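Local coordinates for sensor protein (Vibrio cholerae, PDB 3BY9) that forms the sensor domain of the histidine kinase DctB, which binds C4-dicarboxylates such as succinate and probably signals by phosphorylating a protein histidine, at residues Asp74-Asp79 / Arg104-Leu109; Tyr131-Val136 / Val145-Met150. All blocks are in the same frame, centred on the assembly; numbering follows the deposited sequence.

Contact 1 (Asp74-Asp79 / Arg104-Leu109); sequences DTYLID and RPYFYL
The ring of Y76 receives the hydroxyl of Y106 at its edge, in its own plane, while the Y106 ring carries CB of R104 over one face, toward the rim, and CD1 of I78 at its edge. Outside these segments, Y131 stacks on Y106 and F96 meets Y76 edge-to-face. The two tyrosines reach tip to tip, and Y76 OH donates to Y106 OH across 2.8 Å. Tyrosine suits both places because its ring packs on apolar neighbours, V147 for both and I78 CD1 for Y106, while its hydroxyl relays a polar link: Y106 OH passes on to O3 of the bound succinate, which NE of R104 also binds. Beside this pair, branched I78 and flat F107 supply the apolar surface of the contact: CG2 of I78 comes obliquely to CE1 of F107 at 3.6 Å, and the carbonyl O of D79 lies at the edge of the F107 ring, 3.3 Å from CE1. A helix whose N-cap is R104 thus packs over a sheet strand to line the ligand pocket, an arrangement characteristic of the PAS-like (PDC) sensor fold.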
ATOM      1  N   ASP A  74      10.966   1.298  -6.121  1.00  6.72           N
ATOM      2  CA  ASP A  74      11.277   2.428  -6.992  1.00  6.96           C
ATOM      3  C   ASP A  74      11.430   3.691  -6.162  1.00  8.02           C
ATOM      4  O   ASP A  74      10.766   3.817  -5.140  1.00 10.34           O
ATOM      5  CB  ASP A  74      10.096   2.679  -7.960  1.00  8.14           C
ATOM      6  CG  ASP A  74       9.700   1.424  -8.730  1.00 13.19           C
ATOM      7  OD1 ASP A  74      10.350   1.113  -9.765  1.00 11.22           O
ATOM      8  OD2 ASP A  74       8.763   0.737  -8.279  1.00 12.43           O
ATOM      9  N   THR A  75      12.259   4.622  -6.633  1.00  6.80           N
ATOM     10  CA  THR A  75      12.443   5.911  -5.900  1.00  6.78           C
ATOM     11  C   THR A  75      12.434   6.919  -7.057  1.00  8.97           C
ATOM     12  O   THR A  75      13.261   6.822  -7.949  1.00  8.24           O
ATOM     13  CB  THR A  75      13.778   5.957  -5.148  1.00  6.99           C
ATOM     14  OG1 THR A  75      13.807   4.910  -4.145  1.00  8.56           O
ATOM     15  CG2 THR A  75      13.938   7.323  -4.445  1.00  8.17           C
ATOM     16  N   TYR A  76      11.512   7.902  -7.005  1.00  7.92           N
ATOM     17  CA  TYR A  76      11.379   8.744  -8.188  1.00  6.16           C
ATOM     18  C   TYR A  76      10.949  10.159  -7.826  1.00  6.61           C
ATOM     19  O   TYR A  76      10.242  10.375  -6.846  1.00  6.79           O
ATOM     20  CB  TYR A  76      10.386   8.123  -9.201  1.00  7.88           C
ATOM     21  CG  TYR A  76       9.038   7.704  -8.653  1.00  6.08           C
ATOM     22  CD1 TYR A  76       7.880   8.402  -9.017  1.00  7.65           C
ATOM     23  CD2 TYR A  76       8.902   6.556  -7.825  1.00  5.58           C
ATOM     24  CE1 TYR A  76       6.597   7.953  -8.579  1.00  7.35           C
ATOM     25  CE2 TYR A  76       7.649   6.134  -7.399  1.00  6.58           C
ATOM     26  CZ  TYR A  76       6.528   6.808  -7.768  1.00  7.05           C
ATOM     27  OH  TYR A  76       5.309   6.312  -7.360  1.00  8.65           O
ATOM     28  N   LEU A  77      11.382  11.081  -8.676  1.00  6.41           N
ATOM     29  CA  LEU A  77      11.192  12.527  -8.466  1.00  6.11           C
ATOM     30  C   LEU A  77      10.190  13.105  -9.431  1.00  7.90           C
ATOM     31  O   LEU A  77      10.317  12.917 -10.625  1.00  8.35           O
ATOM     32  CB  LEU A  77      12.575  13.202  -8.668  1.00  5.44           C
ATOM     33  CG  LEU A  77      12.619  14.716  -8.491  1.00  6.23           C
ATOM     34  CD1 LEU A  77      12.442  15.058  -6.993  1.00  7.77           C
ATOM     35  CD2 LEU A  77      14.011  15.199  -8.890  1.00  9.26           C
ATOM     36  N   ILE A  78       9.209  13.847  -8.894  1.00  8.64           N
ATOM     37  CA  ILE A  78       8.129  14.383  -9.720  1.00  6.54           C
ATOM     38  C   ILE A  78       8.138  15.912  -9.669  1.00  6.53           C
ATOM     39  O   ILE A  78       8.328  16.483  -8.595  1.00  8.32           O
ATOM     40  CB  ILE A  78       6.807  13.852  -9.153  1.00  5.82           C
ATOM     41  CG1 ILE A  78       6.888  12.296  -9.008  1.00  6.99           C
ATOM     42  CG2 ILE A  78       5.691  14.133 -10.123  1.00  7.99           C
ATOM     43  CD1 ILE A  78       5.585  11.709  -8.434  1.00  7.26           C
ATOM     44  N   ASP A  79       7.930  16.575 -10.822  1.00  8.70           N
ATOM     45  CA  ASP A  79       7.899  18.023 -10.814  1.00  8.54           C
ATOM     46  C   ASP A  79       6.589  18.558 -10.235  1.00  7.42           C
ATOM     47  O   ASP A  79       5.735  17.813  -9.809  1.00  9.17           O
ATOM     48  CB  ASP A  79       8.228  18.586 -12.228  1.00  8.07           C
ATOM     49  CG  ASP A  79       7.110  18.392 -13.252  1.00 11.41           C
ATOM     50  OD1 ASP A  79       5.988  18.037 -12.886  1.00 10.77           O
ATOM     51  OD2 ASP A  79       7.372  18.627 -14.464  1.00 12.07           O
ATOM     52  N   ARG A 104      -2.613  10.850  -8.580  1.00  8.54           N
ATOM     53  CA  ARG A 104      -2.437   9.992  -7.406  1.00  7.38           C
ATOM     54  C   ARG A 104      -2.510  10.785  -6.118  1.00  8.71           C
ATOM     55  O   ARG A 104      -1.900  11.846  -5.998  1.00 10.04           O
ATOM     56  CB  ARG A 104      -1.077   9.310  -7.406  1.00  9.95           C
ATOM     57  CG  ARG A 104      -1.000   8.100  -8.265  1.00 10.08           C
ATOM     58  CD  ARG A 104      -1.806   6.905  -7.671  1.00  7.58           C
ATOM     59  NE  ARG A 104      -1.292   5.633  -8.228  1.00  9.32           N
ATOM     60  CZ  ARG A 104      -2.015   4.519  -8.358  1.00  9.04           C
ATOM     61  NH1 ARG A 104      -3.285   4.478  -7.973  1.00  9.72           N
ATOM     62  NH2 ARG A 104      -1.470   3.454  -8.981  1.00  9.94           N
ATOM     63  N   PRO A 105      -3.175  10.244  -5.108  1.00  9.00           N
ATOM     64  CA  PRO A 105      -3.256  10.995  -3.838  1.00  9.90           C
ATOM     65  C   PRO A 105      -1.905  11.326  -3.227  1.00 10.28           C
ATOM     66  O   PRO A 105      -1.740  12.376  -2.628  1.00 10.21           O
ATOM     67  CB  PRO A 105      -4.040  10.043  -2.944  1.00 10.32           C
ATOM     68  CG  PRO A 105      -5.045   9.442  -3.923  1.00 13.17           C
ATOM     69  CD  PRO A 105      -4.154   9.127  -5.144  1.00  9.34           C
ATOM     70  N   TYR A 106      -0.915  10.429  -3.346  1.00 10.83           N
ATOM     71  CA  TYR A 106       0.350  10.776  -2.713  1.00  9.58           C
ATOM     72  C   TYR A 106       0.978  12.012  -3.344  1.00  9.10           C
ATOM     73  O   TYR A 106       1.691  12.750  -2.644  1.00  9.33           O
ATOM     74  CB  TYR A 106       1.316   9.567  -2.686  1.00  8.93           C
ATOM     75  CG  TYR A 106       1.714   9.030  -4.057  1.00  8.49           C
ATOM     76  CD1 TYR A 106       2.633   9.725  -4.876  1.00  7.51           C
ATOM     77  CD2 TYR A 106       1.203   7.813  -4.526  1.00  8.93           C
ATOM     78  CE1 TYR A 106       3.030   9.212  -6.137  1.00  8.45           C
ATOM     79  CE2 TYR A 106       1.595   7.305  -5.787  1.00  7.49           C
ATOM     80  CZ  TYR A 106       2.502   8.012  -6.582  1.00  7.09           C
ATOM     81  OH  TYR A 106       2.860   7.539  -7.848  1.00  9.53           O
ATOM     82  N   PHE A 107       0.712  12.294  -4.620  1.00  7.99           N
ATOM     83  CA  PHE A 107       1.317  13.475  -5.199  1.00  7.42           C
ATOM     84  C   PHE A 107       0.410  14.691  -4.787  1.00  9.34           C
ATOM     85  O   PHE A 107       0.899  15.740  -4.367  1.00 10.17           O
ATOM     86  CB  PHE A 107       1.331  13.389  -6.737  1.00  8.17           C
ATOM     87  CG  PHE A 107       1.827  14.664  -7.386  1.00  8.52           C
ATOM     88  CD1 PHE A 107       3.195  14.923  -7.466  1.00  8.00           C
ATOM     89  CD2 PHE A 107       0.918  15.661  -7.766  1.00  7.77           C
ATOM     90  CE1 PHE A 107       3.693  16.130  -7.903  1.00  8.89           C
ATOM     91  CE2 PHE A 107       1.385  16.898  -8.206  1.00 10.91           C
ATOM     92  CZ  PHE A 107       2.796  17.136  -8.275  1.00  8.88           C
ATOM     93  N   TYR A 108      -0.895  14.520  -4.943  1.00  6.71           N
ATOM     94  CA  TYR A 108      -1.846  15.608  -4.615  1.00  8.59           C
ATOM     95  C   TYR A 108      -1.626  16.107  -3.197  1.00  7.21           C
ATOM     96  O   TYR A 108      -1.599  17.352  -2.938  1.00 11.40           O
ATOM     97  CB  TYR A 108      -3.280  15.039  -4.743  1.00  7.50           C
ATOM     98  CG  TYR A 108      -4.394  15.999  -4.363  1.00  8.21           C
ATOM     99  CD1 TYR A 108      -4.669  17.137  -5.131  1.00 10.37           C
ATOM    100  CD2 TYR A 108      -5.205  15.727  -3.282  1.00  7.96           C
ATOM    101  CE1 TYR A 108      -5.740  17.987  -4.817  1.00  9.62           C
ATOM    102  CE2 TYR A 108      -6.290  16.557  -2.939  1.00  9.82           C
ATOM    103  CZ  TYR A 108      -6.549  17.684  -3.712  1.00 10.81           C
ATOM    104  OH  TYR A 108      -7.618  18.506  -3.365  1.00  9.29           O
ATOM    105  N   LEU A 109      -1.474  15.161  -2.260  1.00  8.42           N
ATOM    106  CA  LEU A 109      -1.293  15.582  -0.868  1.00  8.45           C
ATOM    107  C   LEU A 109       0.092  16.129  -0.589  1.00 10.64           C
ATOM    108  O   LEU A 109       0.247  17.116   0.139  1.00 12.79           O
ATOM    109  CB  LEU A 109      -1.544  14.441   0.100  1.00  9.48           C
ATOM    110  CG  LEU A 109      -2.958  13.809  -0.059  1.00 11.99           C
ATOM    111  CD1 LEU A 109      -3.081  12.533   0.799  1.00 18.00           C
ATOM    112  CD2 LEU A 109      -4.039  14.853   0.317  1.00 14.83           C
TER

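Contact 2 (Tyr131-Val136 / Val145-Met150). With SIN (succinic acid), chain E.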
ATOM      1  N   TYR A 131       3.448   3.472  -0.791  1.00  7.76           N
ATOM      2  CA  TYR A 131       4.146   4.664  -1.238  1.00  8.97           C
ATOM      3  C   TYR A 131       4.300   5.703  -0.157  1.00 11.04           C
ATOM      4  O   TYR A 131       3.327   5.983   0.564  1.00 11.31           O
ATOM      5  CB  TYR A 131       3.352   5.330  -2.391  1.00  9.65           C
ATOM      6  CG  TYR A 131       3.123   4.460  -3.623  1.00  8.62           C
ATOM      7  CD1 TYR A 131       3.798   4.700  -4.806  1.00  7.47           C
ATOM      8  CD2 TYR A 131       2.159   3.439  -3.617  1.00  8.44           C
ATOM      9  CE1 TYR A 131       3.542   3.952  -5.974  1.00  7.79           C
ATOM     10  CE2 TYR A 131       1.897   2.699  -4.782  1.00 10.41           C
ATOM     11  CZ  TYR A 131       2.580   2.954  -5.932  1.00  9.91           C
ATOM     12  OH  TYR A 131       2.349   2.203  -7.060  1.00 10.84           O
ATOM     13  N   TYR A 132       5.525   6.251  -0.031  1.00  6.32           N
ATOM     14  CA  TYR A 132       5.753   7.375   0.895  1.00  8.90           C
ATOM     15  C   TYR A 132       6.186   8.563   0.026  1.00  7.74           C
ATOM     16  O   TYR A 132       7.055   8.417  -0.846  1.00  8.80           O
ATOM     17  CB  TYR A 132       6.886   7.061   1.868  1.00  9.17           C
ATOM     18  CG  TYR A 132       6.437   6.116   2.971  1.00  9.89           C
ATOM     19  CD1 TYR A 132       5.638   6.584   4.009  1.00 11.76           C
ATOM     20  CD2 TYR A 132       6.825   4.794   2.951  1.00 11.12           C
ATOM     21  CE1 TYR A 132       5.232   5.726   5.044  1.00 10.20           C
ATOM     22  CE2 TYR A 132       6.439   3.920   3.971  1.00  9.97           C
ATOM     23  CZ  TYR A 132       5.665   4.390   4.991  1.00 13.84           C
ATOM     24  OH  TYR A 132       5.344   3.526   6.008  1.00 15.71           O
ATOM     25  N   ALA A 133       5.622   9.744   0.277  1.00  8.49           N
ATOM     26  CA  ALA A 133       5.971  10.905  -0.546  1.00  6.85           C
ATOM     27  C   ALA A 133       6.251  12.106   0.347  1.00  8.19           C
ATOM     28  O   ALA A 133       5.776  12.178   1.510  1.00 10.39           O
ATOM     29  CB  ALA A 133       4.799  11.215  -1.511  1.00 10.85           C
ATOM     30  N   TYR A 134       7.056  13.026  -0.165  1.00  6.00           N
ATOM     31  CA  TYR A 134       7.417  14.189   0.660  1.00 10.71           C
ATOM     32  C   TYR A 134       7.705  15.346  -0.285  1.00  9.37           C
ATOM     33  O   TYR A 134       8.258  15.164  -1.363  1.00  7.35           O
ATOM     34  CB  TYR A 134       8.701  13.851   1.455  1.00 10.03           C
ATOM     35  CG  TYR A 134       8.888  14.722   2.668  1.00  9.48           C
ATOM     36  CD1 TYR A 134       8.311  14.370   3.899  1.00 11.04           C
ATOM     37  CD2 TYR A 134       9.627  15.902   2.593  1.00  7.95           C
ATOM     38  CE1 TYR A 134       8.468  15.193   5.011  1.00 12.57           C
ATOM     39  CE2 TYR A 134       9.786  16.717   3.715  1.00 12.02           C
ATOM     40  CZ  TYR A 134       9.198  16.355   4.918  1.00 15.32           C
ATOM     41  OH  TYR A 134       9.323  17.199   6.046  1.00 16.72           O
ATOM     42  N   PRO A 135       7.321  16.578   0.103  1.00  6.92           N
ATOM     43  CA  PRO A 135       7.584  17.722  -0.782  1.00  7.07           C
ATOM     44  C   PRO A 135       9.086  18.093  -0.851  1.00  9.56           C
ATOM     45  O   PRO A 135       9.794  18.003   0.169  1.00 10.30           O
ATOM     46  CB  PRO A 135       6.785  18.870  -0.111  1.00 10.80           C
ATOM     47  CG  PRO A 135       6.881  18.497   1.386  1.00  7.21           C
ATOM     48  CD  PRO A 135       6.601  16.972   1.333  1.00  7.13           C
ATOM     49  N   VAL A 136       9.553  18.500  -2.042  1.00  5.97           N
ATOM     50  CA  VAL A 136      10.931  18.989  -2.160  1.00  8.40           C
ATOM     51  C   VAL A 136      10.798  20.506  -2.025  1.00  9.89           C
ATOM     52  O   VAL A 136      10.120  21.134  -2.830  1.00 10.49           O
ATOM     53  CB  VAL A 136      11.541  18.661  -3.508  1.00  7.33           C
ATOM     54  CG1 VAL A 136      12.976  19.303  -3.607  1.00  7.52           C
ATOM     55  CG2 VAL A 136      11.656  17.110  -3.653  1.00  7.34           C
ATOM     56  N   VAL A 145       7.943  16.656  -5.726  1.00  6.74           N
ATOM     57  CA  VAL A 145       7.669  15.634  -4.717  1.00  7.06           C
ATOM     58  C   VAL A 145       8.606  14.461  -4.971  1.00  8.54           C
ATOM     59  O   VAL A 145       8.813  14.079  -6.132  1.00  8.18           O
ATOM     60  CB  VAL A 145       6.208  15.086  -4.886  1.00  9.02           C
ATOM     61  CG1 VAL A 145       5.962  13.823  -3.995  1.00  8.17           C
ATOM     62  CG2 VAL A 145       5.188  16.166  -4.455  1.00  8.63           C
ATOM     63  N   ILE A 146       9.166  13.917  -3.889  1.00  6.41           N
ATOM     64  CA  ILE A 146      10.014  12.706  -4.013  1.00  5.33           C
ATOM     65  C   ILE A 146       9.193  11.548  -3.400  1.00  7.13           C
ATOM     66  O   ILE A 146       8.514  11.714  -2.367  1.00  7.49           O
ATOM     67  CB  ILE A 146      11.373  12.948  -3.289  1.00  5.42           C
ATOM     68  CG1 ILE A 146      12.216  11.656  -3.311  1.00  5.97           C
ATOM     69  CG2 ILE A 146      11.179  13.300  -1.826  1.00  6.74           C
ATOM     70  CD1 ILE A 146      12.655  11.214  -4.704  1.00  8.58           C
ATOM     71  N   VAL A 147       9.237  10.387  -4.074  1.00  5.69           N
ATOM     72  CA  VAL A 147       8.424   9.225  -3.684  1.00  5.37           C
ATOM     73  C   VAL A 147       9.276   7.983  -3.575  1.00  6.29           C
ATOM     74  O   VAL A 147      10.180   7.768  -4.386  1.00  7.78           O
ATOM     75  CB  VAL A 147       7.373   8.919  -4.781  1.00  5.99           C
ATOM     76  CG1 VAL A 147       6.434   7.787  -4.294  1.00  8.15           C
ATOM     77  CG2 VAL A 147       6.522  10.199  -5.097  1.00  9.09           C
ATOM     78  N   VAL A 148       9.011   7.192  -2.548  1.00  5.55           N
ATOM     79  CA  VAL A 148       9.678   5.884  -2.443  1.00  6.12           C
ATOM     80  C   VAL A 148       8.512   4.863  -2.455  1.00  9.21           C
ATOM     81  O   VAL A 148       7.568   5.018  -1.691  1.00  9.07           O
ATOM     82  CB  VAL A 148      10.413   5.783  -1.098  1.00  6.99           C
ATOM     83  CG1 VAL A 148      10.826   4.303  -0.808  1.00  9.24           C
ATOM     84  CG2 VAL A 148      11.724   6.597  -1.183  1.00  7.81           C
ATOM     85  N   LYS A 149       8.602   3.838  -3.304  1.00  6.60           N
ATOM     86  CA  LYS A 149       7.588   2.780  -3.368  1.00  6.41           C
ATOM     87  C   LYS A 149       8.238   1.499  -2.873  1.00 10.75           C
ATOM     88  O   LYS A 149       9.291   1.106  -3.357  1.00  9.55           O
ATOM     89  CB  LYS A 149       7.116   2.591  -4.810  1.00  8.34           C
ATOM     90  CG  LYS A 149       6.120   1.447  -4.976  1.00  8.79           C
ATOM     91  CD  LYS A 149       5.849   1.212  -6.485  1.00 10.03           C
ATOM     92  CE  LYS A 149       4.817   0.048  -6.648  1.00  7.90           C
ATOM     93  NZ  LYS A 149       4.635  -0.208  -8.134  1.00  8.87           N
HETATM   94  N   MSE A 150       7.562   0.878  -1.910  1.00  8.87           N
HETATM   95  CA  MSE A 150       8.038  -0.362  -1.271  1.00  8.59           C
HETATM   96  C   MSE A 150       7.205  -1.535  -1.754  1.00 11.63           C
HETATM   97  O   MSE A 150       5.981  -1.453  -1.788  1.00 12.12           O
HETATM   98  CB  MSE A 150       7.893  -0.256   0.285  1.00 11.32           C
HETATM   99  CG  MSE A 150       8.558  -1.418   0.996  1.00 12.11           C
HETATM  100 SE   MSE A 150       7.828  -1.494   2.846  1.00 20.07          SE
HETATM  101  CE  MSE A 150       6.050  -2.192   2.382  1.00 13.81           C
TER
HETATM  102  C1  SIN E 287       3.816   2.453 -10.502  1.00 11.79           C
HETATM  103  O1  SIN E 287       3.908   2.232  -9.248  1.00 10.02           O
HETATM  104  O2  SIN E 287       3.772   1.511 -11.341  1.00 10.93           O
HETATM  105  C2  SIN E 287       3.744   3.886 -11.042  1.00 11.04           C
HETATM  106  C3  SIN E 287       3.365   4.898  -9.945  1.00 10.15           C
HETATM  107  C4  SIN E 287       1.902   4.842  -9.549  1.00 12.38           C
HETATM  108  O3  SIN E 287       1.496   5.628  -8.640  1.00 10.71           O
HETATM  109  O4  SIN E 287       1.139   3.999 -10.107  1.00 12.43           O
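Y131 and K149 lie side by side and point the same way, forming a non-hydrogen-bonded pair whose ends converge on the succinate. K149 is fully extended, starting with CG anti to the backbone N (chi1 177°). Its CG lies over one face of the Y131 ring, toward the rim, in a CH-pi contact 4.0 Å from the ring centroid, while CD comes 3.6 Å from CE1 and CE 3.3 Å from OH of Y131. In Y131, CG stands beside the backbone N (chi1 -59°), anti to the carbonyl carbon, and V147 CG1 lies at the ring edge. One carboxylate oxygen takes both polar tips: Y131 OH donates to succinate O1 at 2.7 Å, and K149 NZ donates to the same O1 at 2.8 Å. Lysine suits this place, since its apolar stem packs on the aromatic ring while its probable positive charge would balance the carboxylate; Q127 O takes another bond from NZ. Further along, A133, with only a CB, lets Y106 and S110 of helix 105-110 come close, and its CB touches V145 CG1 at 3.8 Å. The opposite face carries Y132, Y134, I146 and V148 and meets helix 33-38. There I146 CG2 packs 4.1 Å from Y134 CB. The beta-branched V145, I146, V147 and V148 suit extended backbone, and P135, lacking an N-H, sits in a non-hydrogen-bonded pair, where the pairing asks for none. Backbone bonds tie Y132 to V148 and Y134 to I146, each pair in both directions. This is an antiparallel beta hairpin in the central sheet of a PAS-like sensor domain, with one end forming part of the dicarboxylate pocket.

Both contacts are buried, their centres about 6 Å apart, and reach the same five-stranded antiparallel sheet, contact 2 with both its segments and contact 1 with strand 74-79 only. Contact 2 joins two neighbouring strands, so main-chain bonds hold it, with side chains packing on both faces; contact 1 sets a helix against a strand and rests mostly on side chains, with one hydroxyl-to-hydroxyl bond. Strand 74-79 lies next to strand 141-150: D74 O meets K149 N at 2.8 Å and I78 N meets V145 O at 2.8 Å, both probable hydrogen bonds. The succinate unites them, contact 1 gripping one carboxylate through R104 and Y106, contact 2 the other.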